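Local coordinates for DltD domain-containing protein (Beauveria bassiana, PDB 7D78), which is a thioesterase that probably releases polyketide chains from their thioester carrier by cyclising them into medium-ring lactones, at residues Ile101-Thr115 / Phe135-Arg149. Sequence-based numbering, arbitrary orientation. Where two conformers were deposited one is given.
Sequences IDPLQQAEDLADIVT and FGGTVSACAAAVDRR
Val139 pushes as a knob into the hollow formed by Pro103, Gln106, Ala107 and Leu110, where two helices of an alpha/beta-hydrolase fold cross. Helix 135-146 follows the probable nucleophile elbow, with Gly136 as the last glycine of its GxSxG pattern, and the axes cross at -58°, only 8.1 Å apart. Small residues permit that approach: the CA atoms of Ala107 and Ala143 come within 4.7 Å. Ala143 is the second bump, its CB filling the dip between Ala107 O and Leu110 CB, 3.7 Å from the latter. With CG1 anti to the backbone N (chi1 165°), Val139 straddles its hollow: CG1 lies 3.7 Å from Gln106 CB, while CG2 lies against Pro103 CB and Gln106 OE1. Beneath this layer, Leu110 continues onto Ile55 and Thr57 of strand 51-57.

At the start of both helices, the CE2-CZ corner of the Phe135 ring slots between Ile101 CG2 and Pro103 CB; the same ring packs against Phe60 and Trp245 and touches the likely Ser-His-Asp triad.

Beyond helix 135-146, the side chain of Arg149 kinks to bring its guanidinium back onto helix 103-118. Val114 CG1 sits 3.4 Å from Arg149 CZ, over the centre of the guanidinium plane. Arg149 NE and NH2 hold Asp147 side-on, one to each carboxylate oxygen, which fixes the rotation of the guanidinium, and Asp147 OD1 also accepts from Arg149 N in an Asx turn. An alanine in place of Arg149 is likely to leave the Asp147 carboxylate without its salt-bridge mate and open a gap beside Val114. Arg149 NH2 also reaches Ala111 O, already bonded to Thr115 N, at 2.9 Å, and NH1 donates in the guanidinium plane to Thr115 OG1 at 2.9 Å, nearly straight at 167°.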
ATOM      1  N   ILE A 101       5.577 -10.883  -1.904  0.50 22.59           N
ATOM      2  CA  ILE A 101       4.584 -10.836  -0.835  0.50 21.77           C
ATOM      3  C   ILE A 101       4.159  -9.386  -0.623  0.50 21.76           C
ATOM      4  O   ILE A 101       4.903  -8.582  -0.055  0.50 19.17           O
ATOM      5  CB  ILE A 101       5.121 -11.471   0.448  0.50 20.74           C
ATOM      6  CG1 ILE A 101       5.234 -12.985   0.250  0.50 21.52           C
ATOM      7  CG2 ILE A 101       4.210 -11.166   1.624  0.50 21.87           C
ATOM      8  CD1 ILE A 101       6.220 -13.639   1.158  0.50 18.69           C
ATOM      9  N   ASP A 102       2.956  -9.053  -1.098  1.00 18.03           N
ATOM     10  CA  ASP A 102       2.377  -7.719  -0.985  1.00 22.66           C
ATOM     11  C   ASP A 102       1.229  -7.856   0.001  1.00 19.81           C
ATOM     12  O   ASP A 102       0.149  -8.343  -0.370  1.00 15.71           O
ATOM     13  CB  ASP A 102       1.885  -7.204  -2.341  1.00 19.66           C
ATOM     14  CG  ASP A 102       1.374  -5.779  -2.284  1.00 27.11           C
ATOM     15  OD1 ASP A 102       1.183  -5.241  -1.178  1.00 24.51           O
ATOM     16  OD2 ASP A 102       1.173  -5.187  -3.368  1.00 40.30           O
ATOM     17  N   PRO A 103       1.416  -7.469   1.264  1.00 19.29           N
ATOM     18  CA  PRO A 103       0.359  -7.708   2.259  1.00 16.87           C
ATOM     19  C   PRO A 103      -0.928  -6.992   1.925  1.00 17.05           C
ATOM     20  O   PRO A 103      -2.010  -7.520   2.211  1.00 17.32           O
ATOM     21  CB  PRO A 103       0.980  -7.182   3.560  1.00 18.53           C
ATOM     22  CG  PRO A 103       1.991  -6.152   3.080  1.00 17.74           C
ATOM     23  CD  PRO A 103       2.557  -6.730   1.822  1.00 19.27           C
ATOM     24  N   LEU A 104      -0.851  -5.807   1.309  1.00 15.07           N
ATOM     25  CA  LEU A 104      -2.082  -5.102   0.954  1.00 19.31           C
ATOM     26  C   LEU A 104      -2.816  -5.793  -0.193  1.00 18.85           C
ATOM     27  O   LEU A 104      -4.050  -5.774  -0.234  1.00 20.99           O
ATOM     28  CB  LEU A 104      -1.772  -3.639   0.603  1.00 22.34           C
ATOM     29  CG  LEU A 104      -1.219  -2.792   1.764  1.00 23.86           C
ATOM     30  CD1 LEU A 104      -0.917  -1.374   1.293  1.00 24.27           C
ATOM     31  CD2 LEU A 104      -2.185  -2.765   2.948  1.00 21.51           C
ATOM     32  N   GLN A 105      -2.087  -6.415  -1.129  1.00 18.03           N
ATOM     33  CA  GLN A 105      -2.765  -7.203  -2.156  1.00 18.91           C
ATOM     34  C   GLN A 105      -3.389  -8.455  -1.559  1.00 17.37           C
ATOM     35  O   GLN A 105      -4.491  -8.854  -1.954  1.00 16.01           O
ATOM     36  CB  GLN A 105      -1.804  -7.593  -3.282  1.00 18.89           C
ATOM     37  CG  GLN A 105      -2.564  -8.224  -4.452  1.00 18.17           C
ATOM     38  CD  GLN A 105      -3.689  -7.314  -4.956  1.00 25.69           C
ATOM     39  OE1 GLN A 105      -3.433  -6.199  -5.408  1.00 24.34           O
ATOM     40  NE2 GLN A 105      -4.940  -7.785  -4.869  1.00 17.26           N
ATOM     41  N   GLN A 106      -2.693  -9.096  -0.615  1.00 15.59           N
ATOM     42  CA  GLN A 106      -3.275 -10.242   0.079  1.00 16.82           C
ATOM     43  C   GLN A 106      -4.542  -9.842   0.823  1.00 16.33           C
ATOM     44  O   GLN A 106      -5.518 -10.603   0.854  1.00 15.80           O
ATOM     45  CB  GLN A 106      -2.258 -10.848   1.054  1.00 19.41           C
ATOM     46  CG  GLN A 106      -1.162 -11.646   0.375  1.00 18.38           C
ATOM     47  CD  GLN A 106      -0.279 -12.380   1.371  1.00 20.28           C
ATOM     48  OE1 GLN A 106      -0.658 -12.576   2.522  1.00 18.97           O
ATOM     49  NE2 GLN A 106       0.899 -12.794   0.928  1.00 18.88           N
ATOM     50  N   ALA A 107      -4.550  -8.643   1.420  1.00 16.27           N
ATOM     51  CA  ALA A 107      -5.750  -8.155   2.105  1.00 13.16           C
ATOM     52  C   ALA A 107      -6.917  -7.991   1.136  1.00 19.08           C
ATOM     53  O   ALA A 107      -8.052  -8.392   1.436  1.00 17.02           O
ATOM     54  CB  ALA A 107      -5.452  -6.833   2.816  1.00 15.11           C
ATOM     55  N   GLU A 108      -6.669  -7.391  -0.033  1.00 15.49           N
ATOM     56  CA  GLU A 108      -7.752  -7.235  -1.004  1.00 13.86           C
ATOM     57  C   GLU A 108      -8.176  -8.586  -1.582  1.00 15.86           C
ATOM     58  O   GLU A 108      -9.373  -8.827  -1.808  1.00 18.04           O
ATOM     59  CB  GLU A 108      -7.330  -6.278  -2.129  1.00 16.72           C
ATOM     60  CG  GLU A 108      -7.211  -4.820  -1.712  1.00 18.75           C
ATOM     61  CD  GLU A 108      -6.858  -3.906  -2.879  1.00 20.14           C
ATOM     62  OE1 GLU A 108      -7.420  -4.093  -3.969  1.00 19.58           O
ATOM     63  OE2 GLU A 108      -6.021  -2.995  -2.699  1.00 18.54           O
ATOM     64  N   ASP A 109      -7.213  -9.474  -1.837  1.00 14.41           N
ATOM     65  CA  ASP A 109      -7.549 -10.817  -2.312  1.00 15.12           C
ATOM     66  C   ASP A 109      -8.525 -11.504  -1.369  1.00 15.51           C
ATOM     67  O   ASP A 109      -9.411 -12.250  -1.815  1.00 17.29           O
ATOM     68  CB  ASP A 109      -6.286 -11.675  -2.460  1.00 16.54           C
ATOM     69  CG  ASP A 109      -5.433 -11.290  -3.661  1.00 18.45           C
ATOM     70  OD1 ASP A 109      -5.898 -10.503  -4.511  1.00 18.11           O
ATOM     71  OD2 ASP A 109      -4.277 -11.782  -3.745  1.00 16.67           O
ATOM     72  N   LEU A 110      -8.385 -11.254  -0.056  1.00 16.99           N
ATOM     73  CA  LEU A 110      -9.259 -11.873   0.937  1.00 18.22           C
ATOM     74  C   LEU A 110     -10.714 -11.449   0.768  1.00 17.94           C
ATOM     75  O   LEU A 110     -11.617 -12.244   1.044  1.00 19.62           O
ATOM     76  CB  LEU A 110      -8.770 -11.543   2.354  1.00 18.45           C
ATOM     77  CG  LEU A 110      -7.840 -12.594   2.970  1.00 19.48           C
ATOM     78  CD1 LEU A 110      -7.147 -12.056   4.194  1.00 17.29           C
ATOM     79  CD2 LEU A 110      -8.617 -13.878   3.314  1.00 17.29           C
ATOM     80  N   ALA A 111     -10.972 -10.204   0.339  1.00 16.25           N
ATOM     81  CA  ALA A 111     -12.344  -9.829  -0.007  1.00 19.91           C
ATOM     82  C   ALA A 111     -12.901 -10.743  -1.090  1.00 20.85           C
ATOM     83  O   ALA A 111     -14.054 -11.180  -1.013  1.00 19.21           O
ATOM     84  CB  ALA A 111     -12.412  -8.370  -0.468  1.00 17.31           C
ATOM     85  N   ASP A 112     -12.089 -11.048  -2.106  1.00 18.37           N
ATOM     86  CA  ASP A 112     -12.553 -11.894  -3.199  1.00 18.07           C
ATOM     87  C   ASP A 112     -12.673 -13.348  -2.761  1.00 20.17           C
ATOM     88  O   ASP A 112     -13.599 -14.050  -3.180  1.00 19.55           O
ATOM     89  CB  ASP A 112     -11.616 -11.748  -4.397  1.00 17.47           C
ATOM     90  CG  ASP A 112     -11.599 -10.329  -4.936  1.00 19.12           C
ATOM     91  OD1 ASP A 112     -12.568  -9.586  -4.645  1.00 17.98           O
ATOM     92  OD2 ASP A 112     -10.636  -9.953  -5.651  1.00 17.53           O
ATOM     93  N   ILE A 113     -11.768 -13.810  -1.897  1.00 15.46           N
ATOM     94  CA  ILE A 113     -11.915 -15.138  -1.303  1.00 15.86           C
ATOM     95  C   ILE A 113     -13.211 -15.219  -0.496  1.00 18.89           C
ATOM     96  O   ILE A 113     -13.983 -16.180  -0.622  1.00 17.27           O
ATOM     97  CB  ILE A 113     -10.687 -15.470  -0.445  1.00 14.97           C
ATOM     98  CG1 ILE A 113      -9.456 -15.590  -1.342  1.00 17.19           C
ATOM     99  CG2 ILE A 113     -10.922 -16.761   0.377  1.00 14.86           C
ATOM    100  CD1 ILE A 113      -8.144 -15.440  -0.597  1.00 19.69           C
ATOM    101  N   VAL A 114     -13.485 -14.201   0.326  1.00 16.96           N
ATOM    102  CA  VAL A 114     -14.734 -14.196   1.095  1.00 19.61           C
ATOM    103  C   VAL A 114     -15.935 -14.294   0.159  1.00 18.49           C
ATOM    104  O   VAL A 114     -16.893 -15.026   0.430  1.00 19.67           O
ATOM    105  CB  VAL A 114     -14.814 -12.949   1.999  1.00 16.85           C
ATOM    106  CG1 VAL A 114     -16.210 -12.803   2.599  1.00 16.65           C
ATOM    107  CG2 VAL A 114     -13.790 -13.048   3.125  1.00 14.92           C
ATOM    108  N   THR A 115     -15.892 -13.582  -0.964  1.00 17.22           N
ATOM    109  CA  THR A 115     -16.997 -13.640  -1.920  1.00 19.01           C
ATOM    110  C   THR A 115     -17.229 -15.066  -2.408  1.00 20.00           C
ATOM    111  O   THR A 115     -18.371 -15.544  -2.439  1.00 19.33           O
ATOM    112  CB  THR A 115     -16.727 -12.705  -3.103  1.00 19.72           C
ATOM    113  OG1 THR A 115     -16.728 -11.349  -2.654  1.00 19.40           O
ATOM    114  CG2 THR A 115     -17.815 -12.868  -4.198  1.00 18.14           C
ATOM    115  N   PHE A 135       2.434 -13.222   9.963  1.00 21.39           N
ATOM    116  CA  PHE A 135       2.133 -12.273   8.893  1.00 20.57           C
ATOM    117  C   PHE A 135       0.676 -12.366   8.425  1.00 19.60           C
ATOM    118  O   PHE A 135       0.032 -11.338   8.167  1.00 17.38           O
ATOM    119  CB  PHE A 135       3.107 -12.545   7.733  1.00 19.61           C
ATOM    120  CG  PHE A 135       3.201 -11.446   6.718  1.00 20.69           C
ATOM    121  CD1 PHE A 135       4.081 -10.394   6.904  1.00 18.74           C
ATOM    122  CD2 PHE A 135       2.470 -11.507   5.535  1.00 21.41           C
ATOM    123  CE1 PHE A 135       4.196  -9.385   5.953  1.00 24.32           C
ATOM    124  CE2 PHE A 135       2.575 -10.495   4.580  1.00 22.65           C
ATOM    125  CZ  PHE A 135       3.437  -9.433   4.792  1.00 22.75           C
ATOM    126  N   GLY A 136       0.143 -13.590   8.326  1.00 17.05           N
ATOM    127  CA  GLY A 136      -1.226 -13.766   7.865  1.00 17.33           C
ATOM    128  C   GLY A 136      -2.280 -13.245   8.830  1.00 17.74           C
ATOM    129  O   GLY A 136      -3.382 -12.875   8.410  1.00 18.62           O
ATOM    130  N   GLY A 137      -1.982 -13.242  10.131  1.00 17.99           N
ATOM    131  CA  GLY A 137      -2.902 -12.618  11.072  1.00 19.02           C
ATOM    132  C   GLY A 137      -3.009 -11.121  10.856  1.00 18.22           C
ATOM    133  O   GLY A 137      -4.100 -10.544  10.933  1.00 17.18           O
ATOM    134  N   THR A 138      -1.876 -10.474  10.564  1.00 19.06           N
ATOM    135  CA  THR A 138      -1.884  -9.037  10.310  1.00 18.40           C
ATOM    136  C   THR A 138      -2.599  -8.724   8.999  1.00 17.25           C
ATOM    137  O   THR A 138      -3.375  -7.767   8.921  1.00 16.40           O
ATOM    138  CB  THR A 138      -0.443  -8.519  10.304  1.00 20.08           C
ATOM    139  OG1 THR A 138       0.233  -9.005  11.471  1.00 21.35           O
ATOM    140  CG2 THR A 138      -0.394  -6.992  10.297  1.00 18.86           C
ATOM    141  N   VAL A 139      -2.358  -9.537   7.969  1.00 16.76           N
ATOM    142  CA  VAL A 139      -3.068  -9.393   6.697  1.00 18.80           C
ATOM    143  C   VAL A 139      -4.569  -9.534   6.917  1.00 20.05           C
ATOM    144  O   VAL A 139      -5.373  -8.770   6.363  1.00 16.71           O
ATOM    145  CB  VAL A 139      -2.553 -10.437   5.682  1.00 16.46           C
ATOM    146  CG1 VAL A 139      -3.521 -10.561   4.491  1.00 14.86           C
ATOM    147  CG2 VAL A 139      -1.149 -10.085   5.196  1.00 15.99           C
ATOM    148  N   SER A 140      -4.968 -10.522   7.726  1.00 16.34           N
ATOM    149  CA  SER A 140      -6.388 -10.756   7.958  1.00 17.13           C
ATOM    150  C   SER A 140      -7.043  -9.555   8.634  1.00 17.28           C
ATOM    151  O   SER A 140      -8.197  -9.225   8.345  1.00 19.02           O
ATOM    152  CB  SER A 140      -6.589 -12.017   8.811  1.00 20.14           C
ATOM    153  OG  SER A 140      -6.086 -13.182   8.179  1.00 20.23           O
ATOM    154  N   ALA A 141      -6.327  -8.899   9.543  1.00 18.19           N
ATOM    155  CA  ALA A 141      -6.880  -7.718  10.198  1.00 17.82           C
ATOM    156  C   ALA A 141      -7.162  -6.611   9.190  1.00 19.57           C
ATOM    157  O   ALA A 141      -8.184  -5.925   9.288  1.00 17.39           O
ATOM    158  CB  ALA A 141      -5.925  -7.217  11.272  1.00 17.80           C
ATOM    159  N   CYS A 142      -6.253  -6.408   8.230  1.00 18.12           N
ATOM    160  CA  CYS A 142      -6.466  -5.376   7.218  1.00 19.71           C
ATOM    161  C   CYS A 142      -7.694  -5.685   6.376  1.00 18.34           C
ATOM    162  O   CYS A 142      -8.479  -4.782   6.061  1.00 18.87           O
ATOM    163  CB  CYS A 142      -5.229  -5.236   6.322  1.00 20.09           C
ATOM    164  SG  CYS A 142      -3.723  -4.785   7.220  1.00 20.51           S
ATOM    165  N   ALA A 143      -7.882  -6.957   6.009  1.00 16.86           N
ATOM    166  CA  ALA A 143      -9.092  -7.337   5.283  1.00 19.85           C
ATOM    167  C   ALA A 143     -10.332  -7.095   6.129  1.00 17.33           C
ATOM    168  O   ALA A 143     -11.343  -6.584   5.628  1.00 19.98           O
ATOM    169  CB  ALA A 143      -9.019  -8.807   4.844  1.00 19.09           C
ATOM    170  N   ALA A 144     -10.265  -7.433   7.423  1.00 17.78           N
ATOM    171  CA  ALA A 144     -11.412  -7.237   8.301  1.00 20.09           C
ATOM    172  C   ALA A 144     -11.780  -5.767   8.421  1.00 23.13           C
ATOM    173  O   ALA A 144     -12.964  -5.438   8.544  1.00 22.09           O
ATOM    174  CB  ALA A 144     -11.127  -7.817   9.691  1.00 18.67           C
ATOM    175  N   ALA A 145     -10.780  -4.878   8.372  1.00 20.28           N
ATOM    176  CA  ALA A 145     -11.036  -3.446   8.508  1.00 20.02           C
ATOM    177  C   ALA A 145     -12.070  -2.949   7.502  1.00 22.41           C
ATOM    178  O   ALA A 145     -12.904  -2.094   7.832  1.00 21.38           O
ATOM    179  CB  ALA A 145      -9.727  -2.662   8.360  1.00 18.13           C
ATOM    180  N   VAL A 146     -12.037  -3.455   6.266  1.00 19.79           N
ATOM    181  CA  VAL A 146     -12.885  -2.880   5.212  1.00 19.13           C
ATOM    182  C   VAL A 146     -14.115  -3.721   4.893  1.00 20.61           C
ATOM    183  O   VAL A 146     -14.953  -3.282   4.091  1.00 21.03           O
ATOM    184  CB  VAL A 146     -12.098  -2.628   3.905  1.00 22.13           C
ATOM    185  CG1 VAL A 146     -10.924  -1.692   4.157  1.00 18.77           C
ATOM    186  CG2 VAL A 146     -11.610  -3.934   3.299  1.00 23.20           C
ATOM    187  N   ASP A 147     -14.266  -4.900   5.491  1.00 19.32           N
ATOM    188  CA  ASP A 147     -15.239  -5.880   5.005  1.00 20.17           C
ATOM    189  C   ASP A 147     -16.161  -6.284   6.148  1.00 20.54           C
ATOM    190  O   ASP A 147     -15.779  -7.092   6.999  1.00 18.59           O
ATOM    191  CB  ASP A 147     -14.510  -7.095   4.425  1.00 20.32           C
ATOM    192  CG  ASP A 147     -15.434  -8.047   3.690  1.00 20.62           C
ATOM    193  OD1 ASP A 147     -16.674  -7.829   3.682  1.00 17.76           O
ATOM    194  OD2 ASP A 147     -14.906  -9.026   3.124  1.00 20.49           O
ATOM    195  N   ARG A 148     -17.381  -5.736   6.172  1.00 19.90           N
ATOM    196  CA  ARG A 148     -18.276  -6.056   7.281  1.00 21.62           C
ATOM    197  C   ARG A 148     -18.794  -7.485   7.227  1.00 20.93           C
ATOM    198  O   ARG A 148     -19.419  -7.939   8.196  1.00 20.47           O
ATOM    199  CB  ARG A 148     -19.455  -5.082   7.311  1.00 23.36           C
ATOM    200  CG  ARG A 148     -20.456  -5.285   6.201  1.00 23.29           C
ATOM    201  CD  ARG A 148     -21.473  -4.144   6.166  1.00 27.36           C
ATOM    202  NE  ARG A 148     -22.646  -4.491   5.368  1.00 24.69           N
ATOM    203  CZ  ARG A 148     -23.796  -3.823   5.413  1.00 31.32           C
ATOM    204  NH1 ARG A 148     -23.920  -2.768   6.215  1.00 23.73           N
ATOM    205  NH2 ARG A 148     -24.819  -4.212   4.664  1.00 30.77           N
ATOM    206  N   ARG A 149     -18.559  -8.208   6.130  1.00 18.57           N
ATOM    207  CA  ARG A 149     -18.925  -9.619   6.107  1.00 19.46           C
ATOM    208  C   ARG A 149     -18.081 -10.431   7.074  1.00 20.44           C
ATOM    209  O   ARG A 149     -18.487 -11.532   7.472  1.00 21.18           O
ATOM    210  CB  ARG A 149     -18.788 -10.187   4.693  1.00 15.16           C
ATOM    211  CG  ARG A 149     -19.623  -9.456   3.665  1.00 20.92           C
ATOM    212  CD  ARG A 149     -19.270  -9.917   2.255  1.00 20.77           C
ATOM    213  NE  ARG A 149     -17.872  -9.610   1.943  1.00 17.61           N
ATOM    214  CZ  ARG A 149     -17.241 -10.026   0.848  1.00 19.54           C
ATOM    215  NH1 ARG A 149     -17.888 -10.767  -0.047  1.00 17.94           N
ATOM    216  NH2 ARG A 149     -15.955  -9.716   0.658  1.00 16.89           N
TER